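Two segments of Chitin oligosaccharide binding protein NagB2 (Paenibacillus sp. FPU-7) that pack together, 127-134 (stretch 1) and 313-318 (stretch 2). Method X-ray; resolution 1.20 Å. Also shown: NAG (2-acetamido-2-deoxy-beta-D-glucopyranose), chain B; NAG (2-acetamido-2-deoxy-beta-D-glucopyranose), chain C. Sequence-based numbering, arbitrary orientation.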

# COMPACT_ATOMS: atom_id res chain seq x y z
N PHE A 127 15.62 7.72 7.99
CA PHE A 127 14.59 6.85 7.43
C PHE A 127 15.11 5.42 7.32
O PHE A 127 16.25 5.18 6.97
CB PHE A 127 14.15 7.38 6.05
CG PHE A 127 13.45 8.71 6.15
CD1 PHE A 127 14.17 9.89 6.19
CD2 PHE A 127 12.07 8.80 6.26
CE1 PHE A 127 13.54 11.10 6.31
CE2 PHE A 127 11.44 10.00 6.38
CZ PHE A 127 12.17 11.16 6.39
N PHE A 128 14.24 4.45 7.58
CA PHE A 128 14.64 3.06 7.40
C PHE A 128 15.16 2.83 5.98
O PHE A 128 16.19 2.19 5.77
CB PHE A 128 13.48 2.11 7.70
CG PHE A 128 13.13 2.01 9.15
CD1 PHE A 128 13.93 1.31 10.04
CD2 PHE A 128 12.00 2.63 9.64
CE1 PHE A 128 13.59 1.23 11.38
CE2 PHE A 128 11.67 2.54 10.98
CZ PHE A 128 12.46 1.85 11.84
N GLU A 129 14.41 3.28 4.97
CA GLU A 129 14.75 3.01 3.58
C GLU A 129 14.20 4.10 2.67
O GLU A 129 12.98 4.25 2.57
CB GLU A 129 14.18 1.67 3.12
CG GLU A 129 14.80 0.45 3.74
CD GLU A 129 14.26 -0.86 3.18
OE1 GLU A 129 13.49 -0.86 2.18
OE2 GLU A 129 14.68 -1.92 3.70
N LEU A 130 15.08 4.79 1.96
CA LEU A 130 14.67 5.76 0.95
C LEU A 130 14.82 5.23 -0.47
O LEU A 130 14.57 5.97 -1.44
CB LEU A 130 15.45 7.06 1.11
CG LEU A 130 15.22 7.84 2.40
CD1 LEU A 130 16.12 9.07 2.47
CD2 LEU A 130 13.78 8.23 2.54
N ARG A 131 15.18 3.95 -0.64
CA ARG A 131 15.53 3.44 -1.95
C ARG A 131 14.41 3.70 -2.98
O ARG A 131 14.71 4.05 -4.13
CB ARG A 131 15.80 1.94 -1.85
CG ARG A 131 16.32 1.42 -3.14
CD ARG A 131 16.67 0.01 -3.23
NE ARG A 131 17.20 -0.28 -4.56
CZ ARG A 131 16.49 -0.23 -5.68
NH1 ARG A 131 15.43 0.54 -5.74
NH2 ARG A 131 17.02 -0.65 -6.81
N GLU A 132 13.13 3.50 -2.62
CA GLU A 132 12.08 3.63 -3.63
C GLU A 132 11.99 5.06 -4.16
O GLU A 132 11.53 5.29 -5.28
CB GLU A 132 10.72 3.19 -3.09
CG GLU A 132 10.57 1.71 -2.76
CD GLU A 132 9.15 1.21 -2.83
OE1 GLU A 132 8.26 1.97 -3.24
OE2 GLU A 132 8.89 0.04 -2.46
N PHE A 133 12.40 6.03 -3.36
CA PHE A 133 12.30 7.43 -3.72
C PHE A 133 13.61 7.98 -4.27
O PHE A 133 13.71 9.18 -4.52
CB PHE A 133 11.84 8.23 -2.51
CG PHE A 133 10.41 7.98 -2.15
CD1 PHE A 133 9.40 8.66 -2.80
CD2 PHE A 133 10.08 7.03 -1.21
CE1 PHE A 133 8.07 8.44 -2.47
CE2 PHE A 133 8.73 6.81 -0.88
CZ PHE A 133 7.74 7.52 -1.52
N THR A 134 14.60 7.13 -4.50
CA THR A 134 15.92 7.56 -4.93
C THR A 134 16.12 7.21 -6.40
O THR A 134 15.82 6.10 -6.82
CB THR A 134 17.00 6.91 -4.06
OG1 THR A 134 16.70 7.25 -2.69
CG2 THR A 134 18.39 7.38 -4.42
N GLY A 313 7.62 -2.64 2.50
CA GLY A 313 8.61 -1.63 2.17
C GLY A 313 8.18 -0.28 2.69
O GLY A 313 7.29 -0.17 3.53
N TRP A 314 8.82 0.76 2.15
CA TRP A 314 8.52 2.15 2.47
C TRP A 314 8.26 2.83 1.13
O TRP A 314 9.18 3.18 0.41
CB TRP A 314 9.64 2.81 3.25
CG TRP A 314 9.70 2.30 4.68
CD1 TRP A 314 9.09 2.86 5.77
CD2 TRP A 314 10.38 1.14 5.15
NE1 TRP A 314 9.35 2.12 6.88
CE2 TRP A 314 10.15 1.07 6.54
CE3 TRP A 314 11.17 0.16 4.55
CZ2 TRP A 314 10.66 0.05 7.34
CZ3 TRP A 314 11.69 -0.86 5.36
CH2 TRP A 314 11.43 -0.90 6.73
N SER A 315 6.99 2.93 0.78
CA SER A 315 6.58 3.24 -0.58
C SER A 315 5.80 4.52 -0.75
O SER A 315 5.64 4.97 -1.88
CB SER A 315 5.66 2.11 -1.09
OG SER A 315 4.54 2.03 -0.21
N ASN A 316 5.21 5.08 0.31
CA ASN A 316 4.25 6.16 0.14
C ASN A 316 4.52 7.28 1.13
O ASN A 316 4.75 7.03 2.32
CB ASN A 316 2.82 5.62 0.32
CG ASN A 316 1.75 6.65 -0.01
OD1 ASN A 316 0.88 6.95 0.82
ND2 ASN A 316 1.80 7.22 -1.21
N GLY A 317 4.53 8.50 0.63
CA GLY A 317 4.74 9.66 1.46
C GLY A 317 4.60 10.92 0.65
O GLY A 317 3.84 10.91 -0.31
N TYR A 318 5.30 11.99 1.01
CA TYR A 318 5.18 13.26 0.29
C TYR A 318 6.39 13.47 -0.62
O TYR A 318 7.54 13.22 -0.25
CB TYR A 318 5.03 14.42 1.29
CG TYR A 318 3.67 14.38 1.93
CD1 TYR A 318 2.53 14.65 1.19
CD2 TYR A 318 3.50 14.00 3.27
CE1 TYR A 318 1.27 14.56 1.77
CE2 TYR A 318 2.25 13.92 3.84
CZ TYR A 318 1.14 14.20 3.09
OH TYR A 318 -0.13 14.08 3.60
C1 NAG B . -2.34 4.60 2.65
C2 NAG B . -0.94 4.05 2.41
C3 NAG B . -0.76 3.67 0.94
C4 NAG B . -1.91 2.82 0.43
C5 NAG B . -3.22 3.52 0.76
C6 NAG B . -4.46 2.75 0.37
C7 NAG B . 0.77 5.02 3.92
C8 NAG B . 1.71 6.16 4.11
N2 NAG B . 0.06 5.04 2.78
O3 NAG B . 0.48 2.98 0.83
O4 NAG B . -1.83 2.71 -0.99
O5 NAG B . -3.29 3.70 2.18
O6 NAG B . -5.63 3.51 0.63
O7 NAG B . 0.67 4.12 4.74
C1 NAG C . -1.51 1.46 -1.53
C2 NAG C . -1.65 1.56 -3.03
C3 NAG C . -1.13 0.29 -3.71
C4 NAG C . 0.29 -0.00 -3.25
C5 NAG C . 0.37 -0.05 -1.73
C6 NAG C . 1.77 -0.23 -1.20
C7 NAG C . -3.40 2.98 -4.00
C8 NAG C . -4.85 3.09 -4.38
N2 NAG C . -3.02 1.83 -3.43
O3 NAG C . -1.20 0.49 -5.11
O4 NAG C . 0.75 -1.26 -3.74
O5 NAG C . -0.15 1.18 -1.19
O6 NAG C . 2.63 0.82 -1.61
O7 NAG C . -2.59 3.88 -4.23
O HOH W 1 11.47 0.41 0.81
O HOH W 2 11.93 3.22 0.13

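Stretch 2 runs as an extended strand, whereas stretch 1 is mostly loop, tightened into a 3-10 segment at 131-133. The nearest CA pairs, Glu 129 CA with Trp 314 CA at 6.4 Å and Glu 132 CA with Ser 315 CA at 6.3 Å, leave room for side chains and water between the backbones. No direct hydrogen bond crosses the interface, which buries 434 Å² over both sides; contact and two waters hold it.

Phe 127, the first residue of stretch 1, stays out of the contact; its CA-to-CB bond points sideways. Phe 128 begins the packing. Its CB lies over one face of the Trp 314 indole, 3.7 Å from the centroid of the six-membered ring and 19° off the ring normal, which is the geometry of a CH-pi interaction; the closest atoms are Phe 128 CB and Trp 314 CZ2 at 3.5 Å. The two rings are inclined by 23°, but with centroids 5.3 Å apart they are slid so far that they barely overlap. The better-supported contact is therefore the methylene on the indole.

Glu 129 also points toward stretch 2, and its CD comes within 3.4 Å of Trp 314 CZ3, so that the carboxylate carbon packs obliquely on the indole. Its OE1 accepts a hydrogen bond from water 1 at 2.8 Å, and the same water accepts from Trp 314 N at 3.0 Å, linking a side chain to the strand backbone. Water 2 is a three-way bridge: it donates to Glu 129 O and to Trp 314 O, both at 2.8 Å, and accepts from Glu 132 N at 3.0 Å.

Leu 130 directs its side chain away, but its carbonyl organises the turn: Leu 130 O receives Phe 133 N at 2.9 Å and Thr 134 OG1 at 2.8 Å. Arg 131 makes no contact either; its CA-to-CB bond points sideways, and its side chain is poorly ordered.

This turn presents Glu 132 and Phe 133 to the strand. Glu 132 OE1 approaches Ser 315 CB at 3.4 Å, a van der Waals contact, while Ser 315 OG hydrogen-bonds O6 of the chain C NAG at 2.7 Å. Phe 133 reaches along the strand backbone, with its CZ 3.3 Å from Ser 315 O and 4.0 Å from both Asn 316 N, near the ring plane, and Gly 317 N. Asn 316 points away, and its OD1 accepts a hydrogen bond from N2 of the chain B NAG at 2.9 Å. The strand thus packs against stretch 1 while holding the sugar.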